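Local coordinates for glutaminase 1 (Escherichia coli, PDB 1U60), which catalyses the hydrolysis of L-glutamine to L-glutamate and ammonium as a member of the glutaminase family, at residues R138-Q143 with C196-N201. Sequence-based numbering, arbitrary orientation.
With EDO (1,2-ethanediol), chain I.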
ATOM      1  N   ARG A 138      16.347  19.227  16.048  1.00 10.42           N
ATOM      2  CA  ARG A 138      15.144  19.474  15.257  1.00  9.51           C
ATOM      3  C   ARG A 138      14.285  18.203  15.187  1.00 10.05           C
ATOM      4  O   ARG A 138      13.088  18.276  15.269  1.00  9.69           O
ATOM      5  CB  ARG A 138      15.492  19.986  13.884  1.00 10.48           C
ATOM      6  CG  ARG A 138      16.165  21.394  13.861  1.00 10.20           C
ATOM      7  CD  ARG A 138      16.326  21.977  12.448  1.00 11.81           C
ATOM      8  NE  ARG A 138      15.019  22.291  11.869  1.00 12.04           N
ATOM      9  CZ  ARG A 138      14.490  21.742  10.769  1.00 13.77           C
ATOM     10  NH1 ARG A 138      15.150  20.884  10.010  1.00 12.71           N
ATOM     11  NH2 ARG A 138      13.276  22.135  10.387  1.00 11.18           N
ATOM     12  N   ILE A 139      14.929  17.044  15.118  1.00  8.91           N
ATOM     13  CA  ILE A 139      14.206  15.738  15.109  1.00  9.59           C
ATOM     14  C   ILE A 139      13.578  15.436  16.452  1.00  9.55           C
ATOM     15  O   ILE A 139      12.418  15.077  16.522  1.00  9.72           O
ATOM     16  CB  ILE A 139      15.146  14.622  14.666  1.00  8.76           C
ATOM     17  CG1 ILE A 139      15.396  14.728  13.144  1.00 10.35           C
ATOM     18  CG2 ILE A 139      14.588  13.229  15.015  1.00 11.02           C
ATOM     19  CD1 ILE A 139      16.571  13.919  12.627  1.00 10.35           C
ATOM     20  N   LEU A 140      14.324  15.657  17.554  1.00  9.60           N
ATOM     21  CA  LEU A 140      13.776  15.489  18.907  1.00  9.95           C
ATOM     22  C   LEU A 140      12.546  16.393  19.084  1.00  9.83           C
ATOM     23  O   LEU A 140      11.541  15.973  19.613  1.00  9.62           O
ATOM     24  CB  LEU A 140      14.837  15.770  19.970  1.00 10.21           C
ATOM     25  CG  LEU A 140      14.348  15.702  21.409  1.00 11.30           C
ATOM     26  CD1 LEU A 140      13.791  14.315  21.717  1.00 12.16           C
ATOM     27  CD2 LEU A 140      15.486  16.065  22.372  1.00 12.23           C
ATOM     28  N   HIS A 141      12.632  17.626  18.586  1.00 10.70           N
ATOM     29  CA  HIS A 141      11.548  18.592  18.733  1.00 10.98           C
ATOM     30  C   HIS A 141      10.296  18.130  17.992  1.00  9.89           C
ATOM     31  O   HIS A 141       9.209  18.204  18.531  1.00  8.26           O
ATOM     32  CB  HIS A 141      12.017  19.960  18.238  1.00 12.03           C
ATOM     33  CG  HIS A 141      11.030  21.045  18.465  1.00 14.54           C
ATOM     34  ND1 HIS A 141      10.762  21.550  19.720  1.00 18.92           N
ATOM     35  CD2 HIS A 141      10.217  21.702  17.604  1.00 18.61           C
ATOM     36  CE1 HIS A 141       9.850  22.503  19.612  1.00 21.94           C
ATOM     37  NE2 HIS A 141       9.495  22.602  18.343  1.00 21.10           N
ATOM     38  N   ILE A 142      10.443  17.655  16.763  1.00  9.41           N
ATOM     39  CA  ILE A 142       9.250  17.176  16.061  1.00  9.19           C
ATOM     40  C   ILE A 142       8.618  15.959  16.712  1.00  8.02           C
ATOM     41  O   ILE A 142       7.367  15.859  16.767  1.00  9.69           O
ATOM     42  CB  ILE A 142       9.454  17.001  14.556  1.00 10.16           C
ATOM     43  CG1 ILE A 142       8.090  17.152  13.889  1.00 11.68           C
ATOM     44  CG2 ILE A 142      10.132  15.678  14.194  1.00 10.40           C
ATOM     45  CD1 ILE A 142       8.162  17.089  12.373  1.00 14.55           C
ATOM     46  N   GLN A 143       9.435  15.039  17.251  1.00  7.99           N
ATOM     47  CA  GLN A 143       8.875  13.911  18.024  1.00  7.33           C
ATOM     48  C   GLN A 143       8.031  14.430  19.208  1.00  6.90           C
ATOM     49  O   GLN A 143       6.939  13.988  19.436  1.00  6.76           O
ATOM     50  CB  GLN A 143       9.965  12.959  18.553  1.00  7.79           C
ATOM     51  CG  GLN A 143      10.778  12.210  17.569  1.00  7.12           C
ATOM     52  CD  GLN A 143      11.671  11.176  18.227  1.00  8.53           C
ATOM     53  OE1 GLN A 143      11.592  10.933  19.446  1.00  8.68           O
ATOM     54  NE2 GLN A 143      12.561  10.588  17.437  1.00  8.78           N
ATOM     55  N   CYS A 196      15.912   6.767  17.271  1.00  8.93           N
ATOM     56  CA  CYS A 196      15.367   5.483  17.652  1.00  8.85           C
ATOM     57  C   CYS A 196      15.384   5.203  19.165  1.00  8.59           C
ATOM     58  O   CYS A 196      14.725   4.266  19.627  1.00  8.55           O
ATOM     59  CB  CYS A 196      16.136   4.365  16.966  1.00  9.88           C
ATOM     60  SG  CYS A 196      15.806   4.220  15.192  1.00  9.73           S
ATOM     61  N   SER A 197      16.111   6.040  19.902  1.00  7.93           N
ATOM     62  CA  SER A 197      16.448   5.794  21.287  1.00  7.82           C
ATOM     63  C   SER A 197      15.666   6.657  22.266  1.00  8.34           C
ATOM     64  O   SER A 197      15.962   6.637  23.431  1.00  9.14           O
ATOM     65  CB  SER A 197      17.981   5.950  21.515  1.00  8.51           C
ATOM     66  OG  SER A 197      18.716   5.035  20.701  1.00 10.50           O
ATOM     67  N   THR A 198      14.634   7.359  21.822  1.00  8.57           N
ATOM     68  CA  THR A 198      13.719   8.034  22.744  1.00  9.07           C
ATOM     69  C   THR A 198      12.674   7.047  23.283  1.00  9.10           C
ATOM     70  O   THR A 198      12.466   5.974  22.706  1.00  9.92           O
ATOM     71  CB  THR A 198      13.048   9.200  22.018  1.00 10.03           C
ATOM     72  OG1 THR A 198      12.339   8.674  20.889  1.00  9.49           O
ATOM     73  CG2 THR A 198      14.057  10.208  21.508  1.00 10.07           C
ATOM     74  N   LEU A 199      12.050   7.421  24.392  1.00  8.83           N
ATOM     75  CA  LEU A 199      11.018   6.628  25.027  1.00  8.49           C
ATOM     76  C   LEU A 199       9.673   7.332  25.001  1.00  9.16           C
ATOM     77  O   LEU A 199       9.599   8.551  25.186  1.00  9.01           O
ATOM     78  CB  LEU A 199      11.384   6.385  26.485  1.00 10.21           C
ATOM     79  CG  LEU A 199      12.754   5.740  26.778  1.00 10.68           C
ATOM     80  CD1 LEU A 199      12.868   5.417  28.264  1.00 13.14           C
ATOM     81  CD2 LEU A 199      12.956   4.458  26.012  1.00 11.43           C
ATOM     82  N   LEU A 200       8.617   6.583  24.675  1.00  8.06           N
ATOM     83  CA  LEU A 200       7.265   7.108  24.768  1.00  9.01           C
ATOM     84  C   LEU A 200       6.289   6.038  25.234  1.00  8.53           C
ATOM     85  O   LEU A 200       6.590   4.842  25.146  1.00  9.38           O
ATOM     86  CB  LEU A 200       6.822   7.690  23.427  1.00  8.83           C
ATOM     87  CG  LEU A 200       6.269   6.723  22.383  1.00  9.57           C
ATOM     88  CD1 LEU A 200       5.770   7.571  21.205  1.00 11.34           C
ATOM     89  CD2 LEU A 200       7.291   5.589  21.965  1.00  8.72           C
ATOM     90  N   ASN A 201       5.112   6.442  25.730  1.00  8.02           N
ATOM     91  CA  ASN A 201       4.123   5.484  26.155  1.00  8.59           C
ATOM     92  C   ASN A 201       3.036   5.304  25.110  1.00  7.60           C
ATOM     93  O   ASN A 201       3.068   5.924  24.032  1.00  8.46           O
ATOM     94  CB  ASN A 201       3.531   5.793  27.524  1.00  8.37           C
ATOM     95  CG  ASN A 201       2.838   7.079  27.591  1.00  9.36           C
ATOM     96  OD1 ASN A 201       2.144   7.498  26.646  1.00  8.86           O
ATOM     97  ND2 ASN A 201       2.988   7.771  28.754  1.00  9.18           N
TER
HETATM   98  C1  EDO I1217      -0.553   9.401  30.319  1.00 25.95           C
HETATM   99  O1  EDO I1217      -0.108   8.048  30.625  1.00 19.39           O
HETATM  100  C2  EDO I1217       0.162   9.985  29.101  1.00 25.93           C
HETATM  101  O2  EDO I1217       1.536  10.363  29.312  1.00 23.35           O
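Leu140 on helix 132-147 and Thr198 on strand 198-200 are the residues whose CA atoms come nearest, 8.4 Å apart, a spacing bridged by side chains alone. The strand is the central one of a small antiparallel sheet, between strands 62-63 and 152-153, in the beta-lactamase-like fold of the glutaminases; the contact therefore joins this sheet to the helical part of the chain. Gln143 and Thr198 approach from opposite directions and carry the only hydrogen bond between the segments: Thr198 OG1 donates to Gln143 OE1 over 2.8 Å. The C=O...donor angle of 130° is bent as expected for a carbonyl acceptor. The hydroxyl oxygen lies 17° from the carbonyl plane. Gln143 spans the gap because its chain is extended beyond CG (chi2 -172°). Its NE2 donates to Gln195 O, so both ends of the amide are engaged, which fixes the rotation of this buried group. Leu64, two residues before Ser66, touches both Gln143 and Thr198. The contact lies beside the predicted substrate site, not in it: the Gln143 side chain is about 9 Å from that of Tyr192 and about 10 Å from that of Ser66. At the far end, Asn201 OD1 caps the next helix at Glu204 N, while ND2 gives a nearly straight bond to O2 of an ethanediol, probably from the crystallisation liquor. Between helix and strand, the apolar part is slight, with Leu140 CD1 4.1 Å from Thr198 CG2.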